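Crispr-associated endoribonuclease CAS2 (Thermococcus onnurineus, PDB 5G4D) probably acts as a magnesium-dependent, single-strand-specific endoribonuclease and assembles with Cas1 for the adaptation stage of CRISPR-Cas immunity. Local coordinates at the interface of chains A and B. Residues are numbered along the deposited sequence; one frame, centred on the assembly and turned at random. Chains: chain A/B, Crispr-associated endoribonuclease CAS2.

Contact 1 and contact 2 lie about 10 Å apart, measured between the centres of their C-alpha atoms, and are related by the two-fold symmetry of the dimer. In each, the strand 62-68 of one chain meets the strand 73-78 of the other, and the same tyrosine, arginine and glutamate recur with the chains exchanged. Contact 1 takes in more of the backbone pairing and the residues that begin strand 73-78; contact 2 extends instead to the valines around the tyrosine tip. Each chain therefore offers and receives the same tyrosine, tying the homodimer at two equivalent places close to its axis.

Contact 1: the interface of chains A and B. Residues chain A 64-68; chain B 7, 37, 72-74.
A:Tyr66 has CG anti to its carbonyl carbon (chi1 -64°), and its ring runs alongside B:Arg74, whose CG stands between backbone N and carbonyl carbon (chi1 85°) before the chain bends at chi2 and chi3. The bends turn the guanidinium so that one face receives the ring edge: A:Tyr66 CE1 lies 3.8 Å from B:Arg74 CZ, and the planes are 79° apart, which excludes a parallel stack. The ring also meets the proline across the interface, CD1 of A:Tyr66 lying 3.6 Å from CG of B:Pro72. At its tip, the hydroxyl reaches the carboxylate of B:Glu37 by a hydrogen bond.

The guanidinium is held from its own chain on two sides: NE and NH2 of B:Arg74 donate side-on, in its plane, to the carbonyl oxygen B:Pro72 O, each at 3.0 Å, and NH1 and NH2 grip the carboxylate of B:Glu37 end-on. The bent side chain thus turns back to the loop residue that precedes its strand and presents a held face to the tyrosine.

Beside it, B:Pro72 CB packs against the branch CD2 of A:Leu68 at 3.6 Å. The backbones join where A:Lys67 N donates to B:Lys73 O at 2.9 Å, and one water links A:Lys67 O (2.7 Å to the water oxygen) with B:Lys73 N. The two lysine side chains cross, with A:Lys67 NZ and B:Lys73 NZ 4.5 Å apart, so like charges may repel there.

In the ferredoxin-like fold of Cas2, this is the place where strand 73-78 of chain B, following the loop that holds B:Pro72, adds antiparallel to strand 62-68 of chain A.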
# COMPACT_ATOMS: atom_id res chain seq x y z
N VAL A 64 0.29 -7.04 -4.40
CA VAL A 64 1.47 -6.30 -4.86
C VAL A 64 2.46 -6.27 -3.71
O VAL A 64 2.12 -5.82 -2.60
CB VAL A 64 1.12 -4.89 -5.34
CG1 VAL A 64 2.40 -4.12 -5.70
CG2 VAL A 64 0.19 -4.94 -6.53
N ILE A 65 3.67 -6.75 -3.96
CA ILE A 65 4.74 -6.77 -2.97
C ILE A 65 5.81 -5.78 -3.43
O ILE A 65 6.61 -6.08 -4.33
CB ILE A 65 5.32 -8.18 -2.79
CG1 ILE A 65 4.19 -9.16 -2.46
CG2 ILE A 65 6.40 -8.17 -1.71
CD1 ILE A 65 4.65 -10.61 -2.40
N TYR A 66 5.85 -4.61 -2.78
CA TYR A 66 6.93 -3.66 -3.02
C TYR A 66 8.17 -4.14 -2.29
O TYR A 66 8.10 -4.49 -1.11
CB TYR A 66 6.54 -2.27 -2.53
CG TYR A 66 5.36 -1.68 -3.28
CD1 TYR A 66 5.55 -1.06 -4.51
CD2 TYR A 66 4.07 -1.74 -2.76
CE1 TYR A 66 4.49 -0.51 -5.20
CE2 TYR A 66 3.00 -1.21 -3.45
CZ TYR A 66 3.22 -0.59 -4.67
OH TYR A 66 2.16 -0.06 -5.36
N LYS A 67 9.32 -4.17 -2.99
CA LYS A 67 10.57 -4.70 -2.43
C LYS A 67 11.55 -3.54 -2.30
O LYS A 67 11.96 -2.95 -3.31
CB LYS A 67 11.14 -5.80 -3.31
CG LYS A 67 10.16 -6.91 -3.61
CD LYS A 67 10.66 -7.82 -4.71
CE LYS A 67 10.08 -9.21 -4.52
NZ LYS A 67 10.18 -10.14 -5.70
N LEU A 68 11.89 -3.21 -1.04
CA LEU A 68 12.65 -2.01 -0.71
C LEU A 68 13.94 -2.38 0.02
O LEU A 68 14.08 -3.48 0.55
CB LEU A 68 11.82 -1.04 0.14
CG LEU A 68 10.41 -0.78 -0.40
CD1 LEU A 68 9.58 -0.02 0.61
CD2 LEU A 68 10.48 -0.03 -1.73
N VAL B 7 3.97 6.09 -2.77
CA VAL B 7 2.93 5.06 -2.74
C VAL B 7 1.97 5.49 -1.64
O VAL B 7 2.40 5.69 -0.50
CB VAL B 7 3.47 3.65 -2.45
CG1 VAL B 7 2.30 2.66 -2.32
CG2 VAL B 7 4.48 3.20 -3.50
N GLU B 37 0.10 5.20 -6.78
CA GLU B 37 1.53 5.48 -6.79
C GLU B 37 1.90 6.37 -7.98
O GLU B 37 1.16 6.46 -8.96
CB GLU B 37 2.37 4.19 -6.81
CG GLU B 37 2.28 3.37 -8.09
CD GLU B 37 3.22 2.17 -8.09
OE1 GLU B 37 4.42 2.37 -8.41
OE2 GLU B 37 2.77 1.05 -7.78
N PRO B 72 9.68 1.99 -7.03
CA PRO B 72 10.18 0.78 -6.39
C PRO B 72 9.95 -0.46 -7.23
O PRO B 72 9.00 -0.55 -8.02
CB PRO B 72 9.38 0.71 -5.08
CG PRO B 72 8.07 1.39 -5.43
CD PRO B 72 8.45 2.50 -6.39
N LYS B 73 10.84 -1.43 -7.06
CA LYS B 73 10.58 -2.73 -7.65
C LYS B 73 9.41 -3.39 -6.93
O LYS B 73 9.15 -3.14 -5.75
CB LYS B 73 11.83 -3.61 -7.59
CG LYS B 73 11.58 -4.97 -8.20
CD LYS B 73 12.84 -5.75 -8.40
CE LYS B 73 13.58 -5.75 -7.11
NZ LYS B 73 13.27 -6.98 -6.34
N ARG B 74 8.66 -4.20 -7.66
CA ARG B 74 7.54 -4.91 -7.04
C ARG B 74 7.29 -6.21 -7.77
O ARG B 74 7.63 -6.36 -8.95
CB ARG B 74 6.27 -4.04 -7.02
CG ARG B 74 5.41 -4.07 -8.29
CD ARG B 74 6.00 -3.22 -9.42
NE ARG B 74 6.47 -1.90 -8.98
CZ ARG B 74 5.67 -0.85 -8.79
NH1 ARG B 74 4.36 -0.96 -8.99
NH2 ARG B 74 6.19 0.29 -8.38
O HOH W 1 12.98 -1.16 -5.06

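Contact 2: the interface of chains A and B. Residues chain A 7, 31, 35, 37, 74; chain B 64, 66.
The phenol of B:Tyr66 meets A:Glu37 tip to tip, its OH donating to the carboxylate oxygen OE2 at 2.7 Å. The approach is from above the carboxylate plane, 47° out of it, leaving the syn side to a second donor, so the two bonds can probably coexist without interfering. That second bond comes from the opposite face: A:Arg74 NH1 donates to the same A:Glu37 OE2 at 2.8 Å. Two donors, one from each chain, therefore grip this oxygen.

Around the hydroxyl stand apolar branches of chain A. Both methyls of A:Val31 point at it tip to tip, CG2 lying 3.8 Å from B:Tyr66 OH, while A:Val35 slides past and brings its CG1 to 4.1 Å of the same B:Tyr66 OH. In such surroundings the polar contact with the carboxylate is likely to matter more than it would in water. The ring itself lies between two valines of different chains: B:Val64 CG1 is over one face, 3.7 Å above the plane, and A:Val7 CG2 is over the other, both displaced toward the rim. B:Val64 also touches chain A directly, its CG2 reaching A:Val31 CG1 at 4.1 Å.

Farther out, the carboxylate is positioned by the end-on grip of A:Arg74. NH2 of A:Arg74 donates to A:Glu37 OE1 at 2.7 Å; OE1 accepts with its syn lone pair and lies in the guanidinium plane, and this pair is also a salt bridge. A:Glu37 reaches the arginine on a chain extended beyond CG, although CG itself takes the crowded position between backbone N and carbonyl carbon (chi1 67°). The positive charge would be expected to favour the ionised carboxylate.

For the protein, the site plugs a tyrosine of one subunit into strands 4-11, 29-32 and 35-40 of the other, helping to hold the Cas2 homodimer together beyond its backbone pairing.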
# COMPACT_ATOMS: atom_id res chain seq x y z
N VAL A 7 6.56 -3.89 1.52
CA VAL A 7 5.22 -3.36 1.77
C VAL A 7 4.29 -4.18 0.90
O VAL A 7 4.49 -4.25 -0.32
CB VAL A 7 5.08 -1.86 1.43
CG1 VAL A 7 3.62 -1.42 1.62
CG2 VAL A 7 6.04 -1.01 2.25
N VAL A 31 -0.46 -2.48 8.92
CA VAL A 31 -0.42 -1.01 8.83
C VAL A 31 -1.82 -0.43 8.87
O VAL A 31 -2.11 0.50 9.63
CB VAL A 31 0.32 -0.58 7.54
CG1 VAL A 31 0.28 0.95 7.36
CG2 VAL A 31 1.74 -1.12 7.52
N VAL A 35 -2.99 -3.68 4.21
CA VAL A 35 -1.60 -3.23 4.04
C VAL A 35 -0.75 -3.81 5.17
O VAL A 35 -1.10 -3.66 6.34
CB VAL A 35 -1.49 -1.70 4.05
CG1 VAL A 35 -0.02 -1.28 3.80
CG2 VAL A 35 -2.44 -1.08 3.02
N GLU A 37 3.66 -4.41 6.34
CA GLU A 37 5.05 -4.10 6.01
C GLU A 37 6.00 -4.72 7.04
O GLU A 37 5.59 -5.05 8.16
CB GLU A 37 5.29 -2.59 5.90
CG GLU A 37 5.17 -1.81 7.21
CD GLU A 37 5.54 -0.34 7.05
OE1 GLU A 37 6.76 -0.03 7.08
OE2 GLU A 37 4.63 0.50 6.90
N ARG A 74 7.77 7.64 5.72
CA ARG A 74 6.36 7.81 5.39
C ARG A 74 5.79 8.94 6.22
O ARG A 74 6.29 9.27 7.30
CB ARG A 74 5.57 6.52 5.62
CG ARG A 74 5.07 6.26 7.05
CD ARG A 74 6.19 5.77 7.98
NE ARG A 74 7.02 4.72 7.38
CZ ARG A 74 6.69 3.43 7.33
NH1 ARG A 74 5.52 3.02 7.82
NH2 ARG A 74 7.51 2.57 6.75
N VAL B 64 -1.53 6.78 4.55
CA VAL B 64 -0.09 6.59 4.70
C VAL B 64 0.55 6.89 3.35
O VAL B 64 0.18 6.30 2.33
CB VAL B 64 0.27 5.18 5.17
CG1 VAL B 64 1.79 5.00 5.21
CG2 VAL B 64 -0.32 4.92 6.55
N TYR B 66 4.01 6.67 1.62
CA TYR B 66 5.41 6.24 1.56
C TYR B 66 6.16 7.14 0.59
O TYR B 66 5.69 7.37 -0.53
CB TYR B 66 5.49 4.78 1.10
CG TYR B 66 4.85 3.81 2.07
CD1 TYR B 66 5.54 3.37 3.19
CD2 TYR B 66 3.56 3.33 1.86
CE1 TYR B 66 4.96 2.49 4.08
CE2 TYR B 66 2.97 2.45 2.74
CZ TYR B 66 3.68 2.03 3.85
OH TYR B 66 3.10 1.15 4.74